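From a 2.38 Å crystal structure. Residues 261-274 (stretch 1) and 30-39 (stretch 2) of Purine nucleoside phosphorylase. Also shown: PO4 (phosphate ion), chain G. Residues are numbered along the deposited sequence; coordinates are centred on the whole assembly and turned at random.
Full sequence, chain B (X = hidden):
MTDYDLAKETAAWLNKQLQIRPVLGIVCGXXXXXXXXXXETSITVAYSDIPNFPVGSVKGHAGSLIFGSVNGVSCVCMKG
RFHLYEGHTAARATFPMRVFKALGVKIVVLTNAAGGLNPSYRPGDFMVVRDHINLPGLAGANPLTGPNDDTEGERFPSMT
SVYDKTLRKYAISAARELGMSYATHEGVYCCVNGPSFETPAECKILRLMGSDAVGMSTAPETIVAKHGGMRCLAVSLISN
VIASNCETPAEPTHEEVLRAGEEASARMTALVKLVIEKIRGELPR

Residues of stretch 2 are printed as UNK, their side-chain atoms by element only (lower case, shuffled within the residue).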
# COMPACT_ATOMS: atom_id res chain seq x y z
N GLY B 261 2.71 32.23 -4.80
CA GLY B 261 2.27 31.86 -3.46
C GLY B 261 1.46 32.88 -2.66
O GLY B 261 0.45 32.54 -2.04
N GLU B 262 1.91 34.13 -2.67
CA GLU B 262 1.22 35.16 -1.91
C GLU B 262 -0.16 35.52 -2.43
O GLU B 262 -1.06 35.82 -1.65
CB GLU B 262 2.09 36.42 -1.80
CG GLU B 262 2.91 36.48 -0.51
CD GLU B 262 2.07 36.24 0.76
OE1 GLU B 262 1.05 36.95 0.95
OE2 GLU B 262 2.43 35.34 1.56
N GLU B 263 -0.33 35.48 -3.75
CA GLU B 263 -1.62 35.78 -4.34
C GLU B 263 -2.54 34.62 -4.03
O GLU B 263 -3.71 34.80 -3.70
CB GLU B 263 -1.48 35.93 -5.85
CG GLU B 263 -2.70 36.51 -6.52
CD GLU B 263 -2.37 37.09 -7.88
OE1 GLU B 263 -1.46 37.95 -7.94
OE2 GLU B 263 -3.02 36.70 -8.88
N ALA B 264 -1.99 33.41 -4.13
CA ALA B 264 -2.78 32.22 -3.84
C ALA B 264 -3.29 32.32 -2.40
O ALA B 264 -4.47 32.08 -2.12
CB ALA B 264 -1.92 30.97 -4.02
N SER B 265 -2.39 32.69 -1.50
CA SER B 265 -2.71 32.82 -0.09
C SER B 265 -3.85 33.81 0.17
O SER B 265 -4.78 33.53 0.93
CB SER B 265 -1.44 33.26 0.65
OG SER B 265 -1.61 33.16 2.04
N ALA B 266 -3.77 34.97 -0.46
CA ALA B 266 -4.79 35.98 -0.29
C ALA B 266 -6.14 35.47 -0.82
O ALA B 266 -7.15 35.57 -0.12
CB ALA B 266 -4.38 37.25 -0.97
N ARG B 267 -6.15 34.92 -2.04
CA ARG B 267 -7.38 34.41 -2.65
C ARG B 267 -8.02 33.32 -1.78
O ARG B 267 -9.22 33.34 -1.53
CB ARG B 267 -7.11 33.80 -4.04
CG ARG B 267 -6.39 34.70 -5.07
CD ARG B 267 -6.30 34.04 -6.44
NE ARG B 267 -7.49 34.34 -7.23
CZ ARG B 267 -7.66 34.05 -8.53
NH1 ARG B 267 -6.70 33.43 -9.22
NH2 ARG B 267 -8.80 34.38 -9.14
N MET B 268 -7.20 32.38 -1.33
CA MET B 268 -7.67 31.27 -0.52
C MET B 268 -8.23 31.78 0.80
O MET B 268 -9.26 31.30 1.26
CB MET B 268 -6.53 30.28 -0.26
CG MET B 268 -6.97 29.00 0.46
SD MET B 268 -8.15 27.96 -0.43
CE MET B 268 -6.99 27.00 -1.56
N THR B 269 -7.55 32.75 1.41
CA THR B 269 -8.01 33.34 2.66
C THR B 269 -9.38 33.98 2.49
O THR B 269 -10.26 33.80 3.33
CB THR B 269 -7.05 34.42 3.17
OG1 THR B 269 -5.76 33.85 3.41
CG2 THR B 269 -7.59 35.03 4.46
N ALA B 270 -9.55 34.73 1.40
CA ALA B 270 -10.83 35.38 1.12
C ALA B 270 -11.92 34.33 0.95
O ALA B 270 -13.01 34.45 1.52
CB ALA B 270 -10.71 36.22 -0.14
N LEU B 271 -11.63 33.31 0.15
CA LEU B 271 -12.59 32.23 -0.10
C LEU B 271 -13.06 31.56 1.19
O LEU B 271 -14.25 31.37 1.41
CB LEU B 271 -11.98 31.17 -1.04
CG LEU B 271 -12.79 29.89 -1.36
CD1 LEU B 271 -14.11 30.24 -1.97
CD2 LEU B 271 -12.04 29.00 -2.34
N VAL B 272 -12.10 31.18 2.04
CA VAL B 272 -12.41 30.54 3.31
C VAL B 272 -13.28 31.44 4.21
O VAL B 272 -14.22 30.96 4.84
CB VAL B 272 -11.08 30.14 4.07
CG1 VAL B 272 -11.39 29.58 5.46
CG2 VAL B 272 -10.34 29.05 3.29
N LYS B 273 -12.95 32.73 4.26
CA LYS B 273 -13.71 33.67 5.08
C LYS B 273 -15.15 33.79 4.60
O LYS B 273 -16.09 33.67 5.40
CB LYS B 273 -13.04 35.05 5.08
CG LYS B 273 -11.67 35.03 5.72
CD LYS B 273 -11.02 36.41 5.82
CE LYS B 273 -11.88 37.39 6.62
NZ LYS B 273 -11.18 38.71 6.82
N LEU B 274 -15.33 33.98 3.29
CA LEU B 274 -16.67 34.10 2.74
C LEU B 274 -17.46 32.82 2.99
O LEU B 274 -18.66 32.87 3.24
CB LEU B 274 -16.64 34.39 1.23
CG LEU B 274 -17.66 35.39 0.66
CD1 LEU B 274 -17.71 35.20 -0.84
CD2 LEU B 274 -19.07 35.20 1.27
N UNK B 30 0.03 23.55 2.63
CA UNK B 30 1.32 24.17 2.33
C UNK B 30 1.25 25.59 1.78
O UNK B 30 0.60 25.83 0.76
c UNK B 30 2.12 23.29 1.37
o UNK B 30 2.44 22.07 1.99
N UNK B 31 1.93 26.51 2.47
CA UNK B 31 1.94 27.91 2.08
C UNK B 31 0.63 28.65 2.30
O UNK B 31 0.48 29.80 1.89
N UNK B 32 -0.32 28.00 2.96
CA UNK B 32 -1.62 28.62 3.20
C UNK B 32 -1.80 29.06 4.66
O UNK B 32 -2.92 29.21 5.14
c UNK B 32 -2.75 28.42 0.41
c UNK B 32 -2.56 27.19 1.32
c UNK B 32 -3.58 26.10 0.99
c UNK B 32 -2.71 27.63 2.78
N UNK B 33 -0.69 29.27 5.35
CA UNK B 33 -0.73 29.69 6.74
C UNK B 33 -1.45 31.01 6.99
O UNK B 33 -2.24 31.13 7.93
N UNK B 34 -1.18 32.00 6.15
CA UNK B 34 -1.80 33.31 6.30
C UNK B 34 -3.29 33.24 6.67
O UNK B 34 -3.81 34.14 7.30
n UNK B 34 2.17 37.51 5.23
c UNK B 34 -0.17 34.46 4.66
c UNK B 34 0.27 35.80 5.24
c UNK B 34 -1.62 34.12 5.01
c UNK B 34 1.69 36.16 4.78
N UNK B 35 -3.96 32.17 6.27
CA UNK B 35 -5.37 32.01 6.56
C UNK B 35 -5.65 32.23 8.04
O UNK B 35 -6.71 32.74 8.42
c UNK B 35 -7.33 30.44 6.55
c UNK B 35 -5.66 30.29 4.72
c UNK B 35 -6.25 28.94 4.30
c UNK B 35 -5.86 30.59 6.20
N UNK B 36 -4.69 31.84 8.88
CA UNK B 36 -4.83 31.95 10.31
C UNK B 36 -4.90 33.35 10.88
O UNK B 36 -5.54 33.57 11.91
N UNK B 37 -4.24 34.30 10.23
CA UNK B 37 -4.25 35.68 10.68
C UNK B 37 -5.68 36.21 10.66
O UNK B 37 -5.97 37.24 11.25
o UNK B 37 -1.46 35.33 10.50
o UNK B 37 -1.42 36.27 8.48
c UNK B 37 -3.39 36.55 9.77
c UNK B 37 -1.99 36.00 9.57
N UNK B 38 -6.56 35.50 9.97
CA UNK B 38 -7.94 35.91 9.88
C UNK B 38 -8.74 35.74 11.17
O UNK B 38 -9.85 36.25 11.28
o UNK B 38 -8.11 35.53 7.52
c UNK B 38 -8.63 35.13 8.77
N UNK B 39 -8.19 35.02 12.13
CA UNK B 39 -8.90 34.83 13.39
C UNK B 39 -8.72 36.02 14.32
O UNK B 39 -7.61 36.47 14.55
c UNK B 39 -8.46 33.55 14.11
c UNK B 39 -8.78 31.12 14.48
c UNK B 39 -8.66 32.01 12.15
c UNK B 39 -9.12 32.28 13.57
P PO4 G . -0.22 19.86 1.78
O1 PO4 G . -0.83 21.17 1.46
O2 PO4 G . -0.24 19.64 3.27
O3 PO4 G . -0.99 18.76 1.13
O4 PO4 G . 1.19 19.84 1.29

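Position 30 carries one carbon and then one oxygen, and it lies out of reach of the helix 261-274. This is Ser30, which holds the phosphate ion instead: its N donates to PO4 O1 at 2.8 Å and its OG to PO4 O4 at 2.7 Å. Position 31 has no side-chain atoms, and its phi of 71° by itself favours the residue it is, Gly31; its O lies 4.0 Å from Ser265 OG.

Position 32 has four carbons, forked at the second. One tip of the fork comes within 4.3 Å of Met268 CG, while the CA-to-CB bond points sideways. A fork placed there is leucine, and Leu32 thus brings CD2 to the helix. Position 33 has no side-chain atoms and touches nothing on stretch 1; it is Gly33, a bare step in the chain.

Position 34 shows four carbons in a row ending in nitrogen, with CB 3.1 Å from Ser265 OG. The unbranched chain with a terminal nitrogen is Lys34. Its CE lies 3.4 Å from Glu262 OE2, but NZ is 4.3 Å from that same OE2, so the opposite charges are near each other without forming a salt bridge.

Position 35 has four carbons forked at the first, one arm two carbons long; the end of that arm lies 3.9 Å from Met268 CG and 4.2 Å from Val272 CG2. This is Ile35, and the atom is CD1. Position 36 has no side-chain atoms and no contact with the helix: Gly36.

Position 37 has two carbons, the second carrying two oxygens, and makes no contact with stretch 1. This is Asp37. Position 38 has one carbon and one oxygen, the oxygen 3.1 Å from Thr269 CG2; this is Ser38, whose OG also lies 3.5 Å from Lys273 CD. Position 39, four carbons forked at the second, is out of reach of the helix; it is Leu39.

The contact works by packing, with no hydrogen bond between the stretches. Met268 and Val272, one helical turn apart, meet the apolar side chains of Leu32 and Ile35. Beside them the backbones come close, with Thr269 CA 4.9 Å from Ile35 CA and Ser265 CA 5.4 Å from Leu32 CA. Thr269 OG1 spends its proton within its own helix, donating to Ser265 O at 2.7 Å, whereas Ser265 OG is buried without a partner. The rule to read here is a combination: an apolar patch, with Lys34 and Ser38 packed closely against Ser265, Thr269 and Lys273 alongside it.

Stretch 2 30-39: SGLGKIGDSL
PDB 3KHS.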